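Long-range contacts in K Homology domain-containing protein (Aeropyrum pernix, PDB 1TUA), which is of unknown function but carries two type I KH-like repeats and so probably binds RNA: residues A[5-10]-A[45-50]; A[87-92]-A[139-144]; A[93-98]-A[134-139]. One frame throughout, in Å; residues are numbered along the deposited sequence.

From the N terminus, the chain first closes on itself in contact 1, where strand 45-50 returns to pair with strand 6-9 and completes the edge pairing of the first KH repeat. Helix 57-72 then follows, packing against this sheet on one side and against the second repeat's sheet on the other, an inner layer of a four-layer alpha-beta sandwich. Contact 2 pairs strand 87-93 with 137-141, the same topology used again. Contact 3 lies within that second loop: residues 93-98 leave the strand just where 134-139 enters its partner, and V92 N with V138 O continues the ladder between the two contacts. Contact 1 touches neither, its centre about 19 Å from that of contact 2.

Contact 1 of 3, residues A[5-10]-A[45-50]; sequences RIYVKV and MVIVEP
In the first KH repeat, a beta-alpha-alpha-beta-beta-alpha unit, the first strand, 6-9, runs antiparallel along the third, 45-50, which is the middle strand of the three-stranded sheet. Two hydrogen-bonded pairs, I6 with V48 and V8 with V46, hold the ladder, and the bond from V8 N to V46 O is the shortest of its four at 2.7 Å. These same residues turn their side chains to the packed face, where I6, V8 and V48 lie on helix 57-72. V10, just past the strand, adds its CG2 at 3.8 Å from V46 CG2 and leans on helix 15-19 as well.

The other face, carrying Y7, K9, M45 and I47, is more open to solvent, yet its side chains still cover one another. Y7 and I47 run side by side: I47 CG2 sits over the centre of the tyrosine ring as a CH-pi contact, 4.3 Å from the centroid, while I47 CD1 presses on Y7 CE1 at 3.3 Å. M45 folds back through two bent torsions and brings SD within 4.0 Å of Y7 CB.

Beyond the ladder, R5 and E49 extend in the same direction and form a salt bridge. R5 NE meets the anti lone pair of E49 OE2 at 2.7 Å; the bond is bent, with the oxygen 27° out of the guanidinium plane, and a water joins R5 NH2 to that same OE2.

Contact 2 of 3, residues A[87-92]-A[139-144]; sequences QILVVV and AIIGDY
I88 reaches out at the end of the antiparallel ladder and lays its CD1 methyl at the edge of the Y144 ring, 3.8 Å from Y144 CD1. This is the pairing of first and third strands in the second KH-like repeat, with 137-141 in the middle of the sheet. To reach there, I88 puts CG1 in the crowded position between backbone N and carbonyl carbon (chi1 65°), within 3.3 Å of G142 O. That same carbonyl accepts from I88 N at 2.8 Å, whereas the return bond, G142 N to I88 O, is stretched to 3.2 Å as the chain turns its corner at G142. D143 follows as the N-cap of helix 144-158 and also forms a salt bridge with R146.

Deeper in the ladder, V90 and I140 make the second hydrogen-bonded pair, their side chains facing helix 144-158. On the reverse face L89, V91 and A139 meet helix 57-72, and L89 CD1 rests against both A139 CB (4.1 Å) and I141 CG1 (4.0 Å). Q87, whose amide oxygen is bound by R81 NE, curls back at chi2 to set that OE1 3.3 Å from G142 CA.

Contact 3 of 3, residues A[93-98]-A[134-139]; sequences DLKQVV and GEYEVA
The turn between the second and third strands of this KH-like repeat begins at G134, whose N donates to E137 O and so draws the turn closed. After E135, Y136 is the hub. Its carbonyl accepts from L94 N at 2.8 Å, almost along the C=O axis, and its side chain takes the crowded rotamer (chi1 60°), which brings the ring under K95 with its edge toward D93. K95, fully extended, passes over one face, placing CE toward the rim and NZ 4.4 Å from the centroid in a cation-pi interaction. The carboxylate of D93 lies at the ring edge, OD1 3.6 Å from Y136 CD1; OD1 also accepts from K95 N, a capping bond in the turn that leads into the helix.

E137 comes next, with its OE2 4.3 Å from D93 OD2. One water donates to both oxygens and so bridges the like charges, which might otherwise favour a proton on one of them, while E137 OE1 forms a salt bridge with K11 of the first repeat. V138 then turns to the opposite side, its CG2 3.9 Å from L94 CD1. L94 carries this apolar pairing on to helix 102-113, whereas E137 and A139 lean on L72, so that the strand rests directly on helix 57-72 and is joined to helix 102-113 through L94.

Contact 1 of 3, residues A[5-10]-A[45-50]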
ATOM      1  N   ARG A   5      -2.557 -21.064  -4.218  1.00 11.62           N
ATOM      2  CA  ARG A   5      -3.784 -20.334  -3.943  1.00 11.56           C
ATOM      3  C   ARG A   5      -3.470 -19.361  -2.828  1.00 10.88           C
ATOM      4  O   ARG A   5      -2.923 -19.751  -1.798  1.00 11.09           O
ATOM      5  CB  ARG A   5      -4.905 -21.275  -3.479  1.00 12.46           C
ATOM      6  CG  ARG A   5      -5.390 -22.248  -4.525  1.00 15.53           C
ATOM      7  CD  ARG A   5      -6.646 -22.980  -4.045  1.00 17.26           C
ATOM      8  NE  ARG A   5      -7.210 -23.827  -5.094  1.00 18.21           N
ATOM      9  CZ  ARG A   5      -6.789 -25.056  -5.378  1.00 19.18           C
ATOM     10  NH1 ARG A   5      -5.793 -25.602  -4.685  1.00 18.00           N
ATOM     11  NH2 ARG A   5      -7.355 -25.735  -6.368  1.00 19.17           N
ATOM     12  N   ILE A   6      -3.794 -18.093  -3.045  1.00  8.57           N
ATOM     13  CA  ILE A   6      -3.562 -17.088  -2.023  1.00  9.82           C
ATOM     14  C   ILE A   6      -4.912 -16.552  -1.560  1.00 10.21           C
ATOM     15  O   ILE A   6      -5.666 -15.960  -2.339  1.00  9.96           O
ATOM     16  CB  ILE A   6      -2.684 -15.928  -2.553  1.00  8.66           C
ATOM     17  CG1 ILE A   6      -1.319 -16.477  -2.985  1.00  8.52           C
ATOM     18  CG2 ILE A   6      -2.514 -14.861  -1.472  1.00  9.54           C
ATOM     19  CD1 ILE A   6      -0.324 -15.416  -3.436  1.00  9.99           C
ATOM     20  N   TYR A   7      -5.222 -16.793  -0.292  1.00 10.43           N
ATOM     21  CA  TYR A   7      -6.466 -16.327   0.301  1.00 10.43           C
ATOM     22  C   TYR A   7      -6.235 -14.934   0.860  1.00 11.42           C
ATOM     23  O   TYR A   7      -5.278 -14.698   1.598  1.00 13.17           O
ATOM     24  CB  TYR A   7      -6.893 -17.269   1.428  1.00 12.09           C
ATOM     25  CG  TYR A   7      -7.380 -18.606   0.938  1.00 12.99           C
ATOM     26  CD1 TYR A   7      -8.737 -18.922   0.960  1.00 14.82           C
ATOM     27  CD2 TYR A   7      -6.489 -19.552   0.432  1.00 14.17           C
ATOM     28  CE1 TYR A   7      -9.200 -20.151   0.490  1.00 15.57           C
ATOM     29  CE2 TYR A   7      -6.943 -20.787  -0.046  1.00 14.31           C
ATOM     30  CZ  TYR A   7      -8.301 -21.076  -0.011  1.00 15.77           C
ATOM     31  OH  TYR A   7      -8.763 -22.285  -0.478  1.00 18.22           O
ATOM     32  N   VAL A   8      -7.106 -14.004   0.499  1.00 10.73           N
ATOM     33  CA  VAL A   8      -6.984 -12.640   0.983  1.00 11.27           C
ATOM     34  C   VAL A   8      -8.275 -12.230   1.687  1.00 11.70           C
ATOM     35  O   VAL A   8      -9.338 -12.163   1.064  1.00 11.14           O
ATOM     36  CB  VAL A   8      -6.718 -11.661  -0.185  1.00 11.54           C
ATOM     37  CG1 VAL A   8      -6.552 -10.242   0.347  1.00 12.41           C
ATOM     38  CG2 VAL A   8      -5.489 -12.098  -0.954  1.00 10.95           C
ATOM     39  N   LYS A   9      -8.180 -11.972   2.989  1.00 13.17           N
ATOM     40  CA  LYS A   9      -9.348 -11.549   3.751  1.00 14.63           C
ATOM     41  C   LYS A   9      -9.589 -10.091   3.397  1.00 14.40           C
ATOM     42  O   LYS A   9      -8.671  -9.278   3.454  1.00 16.67           O
ATOM     43  CB  LYS A   9      -9.092 -11.679   5.253  1.00 17.65           C
ATOM     44  CG  LYS A   9     -10.285 -11.276   6.123  1.00 21.08           C
ATOM     45  CD  LYS A   9     -11.483 -12.202   5.905  1.00 22.66           C
ATOM     46  CE  LYS A   9     -12.727 -11.695   6.623  1.00 24.26           C
ATOM     47  NZ  LYS A   9     -13.128 -10.346   6.133  1.00 24.54           N
ATOM     48  N   VAL A  10     -10.814  -9.758   3.019  1.00 13.70           N
ATOM     49  CA  VAL A  10     -11.131  -8.383   2.653  1.00 13.74           C
ATOM     50  C   VAL A  10     -12.107  -7.766   3.654  1.00 14.59           C
ATOM     51  O   VAL A  10     -13.030  -8.433   4.117  1.00 15.24           O
ATOM     52  CB  VAL A  10     -11.743  -8.325   1.223  1.00 13.40           C
ATOM     53  CG1 VAL A  10     -12.209  -6.916   0.900  1.00 14.02           C
ATOM     54  CG2 VAL A  10     -10.700  -8.783   0.199  1.00 13.80           C
ATOM     55  N   MET A  45     -13.970 -13.142   1.736  1.00 17.86           N
ATOM     56  CA  MET A  45     -12.662 -13.716   1.483  1.00 16.68           C
ATOM     57  C   MET A  45     -12.504 -13.834  -0.029  1.00 16.09           C
ATOM     58  O   MET A  45     -13.455 -14.154  -0.745  1.00 15.86           O
ATOM     59  CB  MET A  45     -12.587 -15.101   2.132  1.00 17.04           C
ATOM     60  CG  MET A  45     -11.283 -15.847   1.948  1.00 18.77           C
ATOM     61  SD  MET A  45      -9.944 -15.190   2.953  1.00 18.21           S
ATOM     62  CE  MET A  45     -10.339 -15.921   4.565  1.00 21.32           C
ATOM     63  N   VAL A  46     -11.303 -13.556  -0.514  1.00 13.77           N
ATOM     64  CA  VAL A  46     -11.021 -13.644  -1.935  1.00 13.42           C
ATOM     65  C   VAL A  46      -9.923 -14.689  -2.131  1.00 13.34           C
ATOM     66  O   VAL A  46      -9.015 -14.801  -1.309  1.00 14.10           O
ATOM     67  CB  VAL A  46     -10.572 -12.257  -2.465  1.00 15.81           C
ATOM     68  CG1 VAL A  46      -9.990 -12.376  -3.868  1.00 14.69           C
ATOM     69  CG2 VAL A  46     -11.775 -11.296  -2.454  1.00 15.36           C
ATOM     70  N   ILE A  47     -10.030 -15.485  -3.187  1.00 12.08           N
ATOM     71  CA  ILE A  47      -9.015 -16.494  -3.468  1.00 12.46           C
ATOM     72  C   ILE A  47      -8.402 -16.191  -4.831  1.00 11.66           C
ATOM     73  O   ILE A  47      -9.115 -16.055  -5.824  1.00 10.82           O
ATOM     74  CB  ILE A  47      -9.612 -17.916  -3.497  1.00 13.81           C
ATOM     75  CG1 ILE A  47     -10.386 -18.175  -2.204  1.00 15.51           C
ATOM     76  CG2 ILE A  47      -8.493 -18.943  -3.670  1.00 12.61           C
ATOM     77  CD1 ILE A  47     -11.103 -19.504  -2.174  1.00 19.30           C
ATOM     78  N   VAL A  48      -7.079 -16.078  -4.866  1.00 10.25           N
ATOM     79  CA  VAL A  48      -6.362 -15.788  -6.101  1.00 10.49           C
ATOM     80  C   VAL A  48      -5.617 -17.045  -6.546  1.00 10.20           C
ATOM     81  O   VAL A  48      -4.869 -17.632  -5.769  1.00  9.21           O
ATOM     82  CB  VAL A  48      -5.338 -14.643  -5.896  1.00  9.71           C
ATOM     83  CG1 VAL A  48      -4.694 -14.283  -7.222  1.00 12.36           C
ATOM     84  CG2 VAL A  48      -6.031 -13.421  -5.282  1.00 12.23           C
ATOM     85  N   GLU A  49      -5.844 -17.459  -7.791  1.00  9.89           N
ATOM     86  CA  GLU A  49      -5.196 -18.641  -8.347  1.00 11.16           C
ATOM     87  C   GLU A  49      -4.654 -18.339  -9.736  1.00  9.89           C
ATOM     88  O   GLU A  49      -5.135 -17.438 -10.416  1.00  9.37           O
ATOM     89  CB  GLU A  49      -6.192 -19.786  -8.525  1.00 14.56           C
ATOM     90  CG  GLU A  49      -7.020 -20.163  -7.331  1.00 20.18           C
ATOM     91  CD  GLU A  49      -8.047 -21.213  -7.711  1.00 23.78           C
ATOM     92  OE1 GLU A  49      -8.730 -21.015  -8.740  1.00 25.41           O
ATOM     93  OE2 GLU A  49      -8.169 -22.228  -6.995  1.00 26.52           O
ATOM     94  N   PRO A  50      -3.647 -19.101 -10.178  1.00 10.00           N
ATOM     95  CA  PRO A  50      -3.099 -18.867 -11.516  1.00 10.88           C
ATOM     96  C   PRO A  50      -4.060 -19.530 -12.511  1.00 10.83           C
ATOM     97  O   PRO A  50      -4.723 -20.512 -12.166  1.00 11.69           O
ATOM     98  CB  PRO A  50      -1.743 -19.569 -11.460  1.00 11.73           C
ATOM     99  CG  PRO A  50      -2.015 -20.734 -10.543  1.00 12.51           C
ATOM    100  CD  PRO A  50      -2.854 -20.108  -9.445  1.00 11.28           C
TER
HETATM  101  O   HOH W   1      -9.172 -24.417  -8.416  1.00 30.32           O

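Contact 2 of 3, residues A[87-92]-A[139-144]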
ATOM      1  N   GLN A  87       7.422  -2.228  -7.232  1.00 13.67           N
ATOM      2  CA  GLN A  87       6.487  -1.560  -6.324  1.00 12.36           C
ATOM      3  C   GLN A  87       6.008  -2.558  -5.270  1.00 12.79           C
ATOM      4  O   GLN A  87       5.680  -3.696  -5.592  1.00 12.16           O
ATOM      5  CB  GLN A  87       5.278  -1.003  -7.093  1.00 12.46           C
ATOM      6  CG  GLN A  87       5.630  -0.036  -8.207  1.00 11.47           C
ATOM      7  CD  GLN A  87       6.469   1.115  -7.711  1.00 13.48           C
ATOM      8  OE1 GLN A  87       6.011   1.944  -6.920  1.00 13.81           O
ATOM      9  NE2 GLN A  87       7.717   1.171  -8.162  1.00 15.89           N
ATOM     10  N   ILE A  88       5.986  -2.136  -4.008  1.00 11.49           N
ATOM     11  CA  ILE A  88       5.534  -2.997  -2.922  1.00 11.12           C
ATOM     12  C   ILE A  88       4.512  -2.275  -2.036  1.00 10.29           C
ATOM     13  O   ILE A  88       4.327  -1.061  -2.120  1.00  9.40           O
ATOM     14  CB  ILE A  88       6.710  -3.463  -2.018  1.00 11.89           C
ATOM     15  CG1 ILE A  88       7.319  -2.261  -1.294  1.00 13.33           C
ATOM     16  CG2 ILE A  88       7.766  -4.177  -2.854  1.00 13.52           C
ATOM     17  CD1 ILE A  88       8.285  -2.633  -0.201  1.00 15.36           C
ATOM     18  N   LEU A  89       3.858  -3.046  -1.183  1.00 10.01           N
ATOM     19  CA  LEU A  89       2.865  -2.513  -0.270  1.00 10.27           C
ATOM     20  C   LEU A  89       3.381  -2.646   1.157  1.00 10.33           C
ATOM     21  O   LEU A  89       3.739  -3.739   1.594  1.00  9.72           O
ATOM     22  CB  LEU A  89       1.558  -3.289  -0.416  1.00  9.48           C
ATOM     23  CG  LEU A  89       0.442  -2.989   0.590  1.00  9.43           C
ATOM     24  CD1 LEU A  89      -0.054  -1.558   0.416  1.00 10.18           C
ATOM     25  CD2 LEU A  89      -0.697  -3.982   0.368  1.00  8.79           C
ATOM     26  N   VAL A  90       3.431  -1.526   1.868  1.00 10.63           N
ATOM     27  CA  VAL A  90       3.874  -1.512   3.257  1.00 10.91           C
ATOM     28  C   VAL A  90       2.736  -0.935   4.069  1.00 11.22           C
ATOM     29  O   VAL A  90       2.080   0.010   3.634  1.00 11.04           O
ATOM     30  CB  VAL A  90       5.117  -0.645   3.443  1.00 12.36           C
ATOM     31  CG1 VAL A  90       5.420  -0.483   4.930  1.00 16.00           C
ATOM     32  CG2 VAL A  90       6.291  -1.287   2.725  1.00 13.44           C
ATOM     33  N   VAL A  91       2.495  -1.502   5.245  1.00 11.77           N
ATOM     34  CA  VAL A  91       1.402  -1.026   6.084  1.00 13.51           C
ATOM     35  C   VAL A  91       1.850  -0.675   7.488  1.00 14.36           C
ATOM     36  O   VAL A  91       2.645  -1.391   8.094  1.00 15.18           O
ATOM     37  CB  VAL A  91       0.282  -2.087   6.193  1.00 14.89           C
ATOM     38  CG1 VAL A  91      -0.835  -1.578   7.098  1.00 15.25           C
ATOM     39  CG2 VAL A  91      -0.264  -2.417   4.812  1.00 16.11           C
ATOM     40  N   VAL A  92       1.338   0.443   7.992  1.00 14.11           N
ATOM     41  CA  VAL A  92       1.625   0.882   9.349  1.00 15.02           C
ATOM     42  C   VAL A  92       0.322   0.721  10.129  1.00 14.95           C
ATOM     43  O   VAL A  92      -0.673   1.383   9.832  1.00 14.29           O
ATOM     44  CB  VAL A  92       2.060   2.360   9.391  1.00 14.95           C
ATOM     45  CG1 VAL A  92       2.184   2.828  10.830  1.00 16.05           C
ATOM     46  CG2 VAL A  92       3.394   2.521   8.681  1.00 16.26           C
ATOM     47  N   ALA A 139      -1.617   2.599   4.673  1.00  9.14           N
ATOM     48  CA  ALA A 139      -1.022   1.783   3.619  1.00  9.11           C
ATOM     49  C   ALA A 139      -0.164   2.641   2.692  1.00  9.59           C
ATOM     50  O   ALA A 139      -0.539   3.762   2.340  1.00  9.78           O
ATOM     51  CB  ALA A 139      -2.124   1.083   2.826  1.00 10.58           C
ATOM     52  N   ILE A 140       0.975   2.088   2.282  1.00  8.92           N
ATOM     53  CA  ILE A 140       1.926   2.794   1.432  1.00  8.26           C
ATOM     54  C   ILE A 140       2.346   1.945   0.239  1.00  7.99           C
ATOM     55  O   ILE A 140       2.673   0.773   0.396  1.00  9.62           O
ATOM     56  CB  ILE A 140       3.206   3.123   2.235  1.00  9.43           C
ATOM     57  CG1 ILE A 140       2.843   3.905   3.499  1.00 10.58           C
ATOM     58  CG2 ILE A 140       4.201   3.881   1.361  1.00  8.60           C
ATOM     59  CD1 ILE A 140       3.935   3.881   4.569  1.00 12.50           C
ATOM     60  N   ILE A 141       2.356   2.549  -0.944  1.00  8.66           N
ATOM     61  CA  ILE A 141       2.781   1.861  -2.159  1.00  8.17           C
ATOM     62  C   ILE A 141       3.945   2.623  -2.780  1.00  8.64           C
ATOM     63  O   ILE A 141       3.837   3.824  -3.036  1.00  9.30           O
ATOM     64  CB  ILE A 141       1.649   1.787  -3.215  1.00  9.02           C
ATOM     65  CG1 ILE A 141       0.466   0.964  -2.676  1.00  8.10           C
ATOM     66  CG2 ILE A 141       2.195   1.167  -4.501  1.00  9.39           C
ATOM     67  CD1 ILE A 141      -0.798   1.076  -3.509  1.00  8.22           C
ATOM     68  N   GLY A 142       5.051   1.922  -3.021  1.00  9.27           N
ATOM     69  CA  GLY A 142       6.224   2.538  -3.633  1.00 11.23           C
ATOM     70  C   GLY A 142       7.338   1.510  -3.731  1.00 12.17           C
ATOM     71  O   GLY A 142       7.123   0.357  -3.358  1.00 11.82           O
ATOM     72  N   ASP A 143       8.517   1.879  -4.238  1.00 13.24           N
ATOM     73  CA  ASP A 143       9.585   0.884  -4.279  1.00 15.50           C
ATOM     74  C   ASP A 143      10.088   0.708  -2.851  1.00 15.53           C
ATOM     75  O   ASP A 143       9.811   1.537  -1.982  1.00 15.11           O
ATOM     76  CB  ASP A 143      10.728   1.258  -5.258  1.00 17.40           C
ATOM     77  CG  ASP A 143      11.428   2.552  -4.910  1.00 21.25           C
ATOM     78  OD1 ASP A 143      11.880   2.713  -3.759  1.00 23.08           O
ATOM     79  OD2 ASP A 143      11.546   3.413  -5.806  1.00 25.96           O
ATOM     80  N   TYR A 144      10.810  -0.377  -2.606  1.00 16.00           N
ATOM     81  CA  TYR A 144      11.294  -0.691  -1.268  1.00 17.12           C
ATOM     82  C   TYR A 144      11.822   0.445  -0.398  1.00 16.70           C
ATOM     83  O   TYR A 144      11.295   0.693   0.684  1.00 17.07           O
ATOM     84  CB  TYR A 144      12.364  -1.784  -1.329  1.00 20.63           C
ATOM     85  CG  TYR A 144      12.786  -2.226   0.049  1.00 24.68           C
ATOM     86  CD1 TYR A 144      11.916  -2.947   0.864  1.00 26.32           C
ATOM     87  CD2 TYR A 144      14.026  -1.860   0.568  1.00 26.47           C
ATOM     88  CE1 TYR A 144      12.267  -3.290   2.165  1.00 28.58           C
ATOM     89  CE2 TYR A 144      14.388  -2.198   1.870  1.00 28.61           C
ATOM     90  CZ  TYR A 144      13.504  -2.909   2.662  1.00 28.63           C
ATOM     91  OH  TYR A 144      13.851  -3.233   3.953  1.00 31.68           O
TER

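Contact 3 of 3, residues A[93-98]-A[134-139]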
ATOM      1  N   ASP A  93       0.314  -0.188  11.097  1.00 14.82           N
ATOM      2  CA  ASP A  93      -0.886  -0.399  11.899  1.00 15.73           C
ATOM      3  C   ASP A  93      -0.782   0.554  13.084  1.00 14.46           C
ATOM      4  O   ASP A  93       0.022   0.340  13.995  1.00 13.46           O
ATOM      5  CB  ASP A  93      -0.967  -1.844  12.397  1.00 18.41           C
ATOM      6  CG  ASP A  93      -2.317  -2.164  13.017  1.00 21.89           C
ATOM      7  OD1 ASP A  93      -2.771  -1.390  13.885  1.00 22.57           O
ATOM      8  OD2 ASP A  93      -2.928  -3.186  12.634  1.00 24.75           O
ATOM      9  N   LEU A  94      -1.597   1.607  13.063  1.00 12.30           N
ATOM     10  CA  LEU A  94      -1.561   2.614  14.113  1.00 13.02           C
ATOM     11  C   LEU A  94      -1.910   2.102  15.511  1.00 13.59           C
ATOM     12  O   LEU A  94      -1.551   2.733  16.505  1.00 14.02           O
ATOM     13  CB  LEU A  94      -2.463   3.794  13.730  1.00 12.66           C
ATOM     14  CG  LEU A  94      -2.079   4.507  12.421  1.00 12.49           C
ATOM     15  CD1 LEU A  94      -3.065   5.617  12.119  1.00 12.58           C
ATOM     16  CD2 LEU A  94      -0.670   5.072  12.534  1.00 14.11           C
ATOM     17  N   LYS A  95      -2.598   0.969  15.603  1.00 13.69           N
ATOM     18  CA  LYS A  95      -2.935   0.442  16.918  1.00 16.14           C
ATOM     19  C   LYS A  95      -1.685  -0.084  17.616  1.00 17.23           C
ATOM     20  O   LYS A  95      -1.691  -0.340  18.824  1.00 16.37           O
ATOM     21  CB  LYS A  95      -4.000  -0.648  16.810  1.00 17.14           C
ATOM     22  CG  LYS A  95      -5.377  -0.093  16.503  1.00 19.90           C
ATOM     23  CD  LYS A  95      -6.444  -1.160  16.585  1.00 25.41           C
ATOM     24  CE  LYS A  95      -7.818  -0.562  16.328  1.00 28.74           C
ATOM     25  NZ  LYS A  95      -8.892  -1.597  16.308  1.00 33.00           N
ATOM     26  N   GLN A  96      -0.609  -0.246  16.849  1.00 18.75           N
ATOM     27  CA  GLN A  96       0.658  -0.701  17.413  1.00 21.02           C
ATOM     28  C   GLN A  96       1.240   0.446  18.225  1.00 21.10           C
ATOM     29  O   GLN A  96       2.134   0.253  19.041  1.00 19.85           O
ATOM     30  CB  GLN A  96       1.640  -1.089  16.307  1.00 23.22           C
ATOM     31  CG  GLN A  96       1.400  -2.458  15.729  1.00 27.01           C
ATOM     32  CD  GLN A  96       2.465  -2.851  14.729  1.00 31.21           C
ATOM     33  OE1 GLN A  96       3.658  -2.723  14.994  1.00 34.76           O
ATOM     34  NE2 GLN A  96       2.042  -3.343  13.576  1.00 33.88           N
ATOM     35  N   VAL A  97       0.718   1.646  17.988  1.00 22.35           N
ATOM     36  CA  VAL A  97       1.176   2.838  18.692  1.00 23.62           C
ATOM     37  C   VAL A  97       0.183   3.277  19.765  1.00 24.01           C
ATOM     38  O   VAL A  97       0.544   3.424  20.931  1.00 25.34           O
ATOM     39  CB  VAL A  97       1.378   4.019  17.718  1.00 24.14           C
ATOM     40  CG1 VAL A  97       1.827   5.257  18.480  1.00 24.81           C
ATOM     41  CG2 VAL A  97       2.395   3.647  16.661  1.00 23.27           C
ATOM     42  N   VAL A  98      -1.070   3.470  19.363  1.00 24.09           N
ATOM     43  CA  VAL A  98      -2.117   3.934  20.267  1.00 24.82           C
ATOM     44  C   VAL A  98      -3.044   2.858  20.836  1.00 25.73           C
ATOM     45  O   VAL A  98      -4.037   3.175  21.503  1.00 27.72           O
ATOM     46  CB  VAL A  98      -2.989   5.000  19.569  1.00 25.36           C
ATOM     47  CG1 VAL A  98      -2.109   6.138  19.078  1.00 25.22           C
ATOM     48  CG2 VAL A  98      -3.755   4.371  18.404  1.00 25.39           C
ATOM     49  N   GLY A 134      -6.349   4.862   6.398  1.00 14.87           N
ATOM     50  CA  GLY A 134      -7.638   4.228   6.623  1.00 15.64           C
ATOM     51  C   GLY A 134      -8.121   4.383   8.051  1.00 17.48           C
ATOM     52  O   GLY A 134      -7.730   5.322   8.745  1.00 18.06           O
ATOM     53  N   GLU A 135      -8.967   3.457   8.490  1.00 18.53           N
ATOM     54  CA  GLU A 135      -9.514   3.485   9.845  1.00 21.21           C
ATOM     55  C   GLU A 135      -8.403   3.532  10.896  1.00 19.28           C
ATOM     56  O   GLU A 135      -8.394   4.411  11.765  1.00 20.64           O
ATOM     57  CB  GLU A 135     -10.402   2.255  10.079  1.00 25.43           C
ATOM     58  CG  GLU A 135     -11.077   2.224  11.448  1.00 32.83           C
ATOM     59  CD  GLU A 135     -12.106   1.101  11.583  1.00 37.07           C
ATOM     60  OE1 GLU A 135     -11.729  -0.087  11.463  1.00 39.87           O
ATOM     61  OE2 GLU A 135     -13.298   1.412  11.810  1.00 40.65           O
ATOM     62  N   TYR A 136      -7.472   2.587  10.819  1.00 17.29           N
ATOM     63  CA  TYR A 136      -6.362   2.544  11.764  1.00 16.53           C
ATOM     64  C   TYR A 136      -5.093   2.034  11.102  1.00 15.90           C
ATOM     65  O   TYR A 136      -4.070   1.853  11.763  1.00 16.55           O
ATOM     66  CB  TYR A 136      -6.721   1.668  12.969  1.00 19.18           C
ATOM     67  CG  TYR A 136      -7.033   0.238  12.610  1.00 21.20           C
ATOM     68  CD1 TYR A 136      -6.015  -0.706  12.481  1.00 22.17           C
ATOM     69  CD2 TYR A 136      -8.343  -0.163  12.344  1.00 23.32           C
ATOM     70  CE1 TYR A 136      -6.295  -2.016  12.092  1.00 23.56           C
ATOM     71  CE2 TYR A 136      -8.633  -1.470  11.951  1.00 23.76           C
ATOM     72  CZ  TYR A 136      -7.604  -2.390  11.825  1.00 23.38           C
ATOM     73  OH  TYR A 136      -7.878  -3.675  11.409  1.00 26.21           O
ATOM     74  N   GLU A 137      -5.160   1.803   9.794  1.00 14.12           N
ATOM     75  CA  GLU A 137      -3.996   1.328   9.044  1.00 13.25           C
ATOM     76  C   GLU A 137      -3.594   2.337   7.978  1.00 11.96           C
ATOM     77  O   GLU A 137      -4.448   2.826   7.239  1.00 13.07           O
ATOM     78  CB  GLU A 137      -4.312  -0.011   8.371  1.00 14.14           C
ATOM     79  CG  GLU A 137      -4.440  -1.168   9.342  1.00 16.65           C
ATOM     80  CD  GLU A 137      -5.303  -2.293   8.803  1.00 20.48           C
ATOM     81  OE1 GLU A 137      -6.480  -2.032   8.451  1.00 22.13           O
ATOM     82  OE2 GLU A 137      -4.809  -3.440   8.738  1.00 21.81           O
ATOM     83  N   VAL A 138      -2.307   2.669   7.912  1.00  9.91           N
ATOM     84  CA  VAL A 138      -1.820   3.582   6.879  1.00  9.17           C
ATOM     85  C   VAL A 138      -1.061   2.722   5.875  1.00  9.70           C
ATOM     86  O   VAL A 138      -0.011   2.161   6.193  1.00 11.31           O
ATOM     87  CB  VAL A 138      -0.880   4.644   7.432  1.00  9.69           C
ATOM     88  CG1 VAL A 138      -0.426   5.558   6.305  1.00  8.83           C
ATOM     89  CG2 VAL A 138      -1.590   5.442   8.512  1.00 10.15           C
ATOM     90  N   ALA A 139      -1.617   2.599   4.673  1.00  9.14           N
ATOM     91  CA  ALA A 139      -1.022   1.783   3.619  1.00  9.11           C
ATOM     92  C   ALA A 139      -0.164   2.641   2.692  1.00  9.59           C
ATOM     93  O   ALA A 139      -0.539   3.762   2.340  1.00  9.78           O
ATOM     94  CB  ALA A 139      -2.124   1.083   2.826  1.00 10.58           C
TER
HETATM   95  O   HOH W   2      -2.622  -4.270  10.125  1.00 34.68           O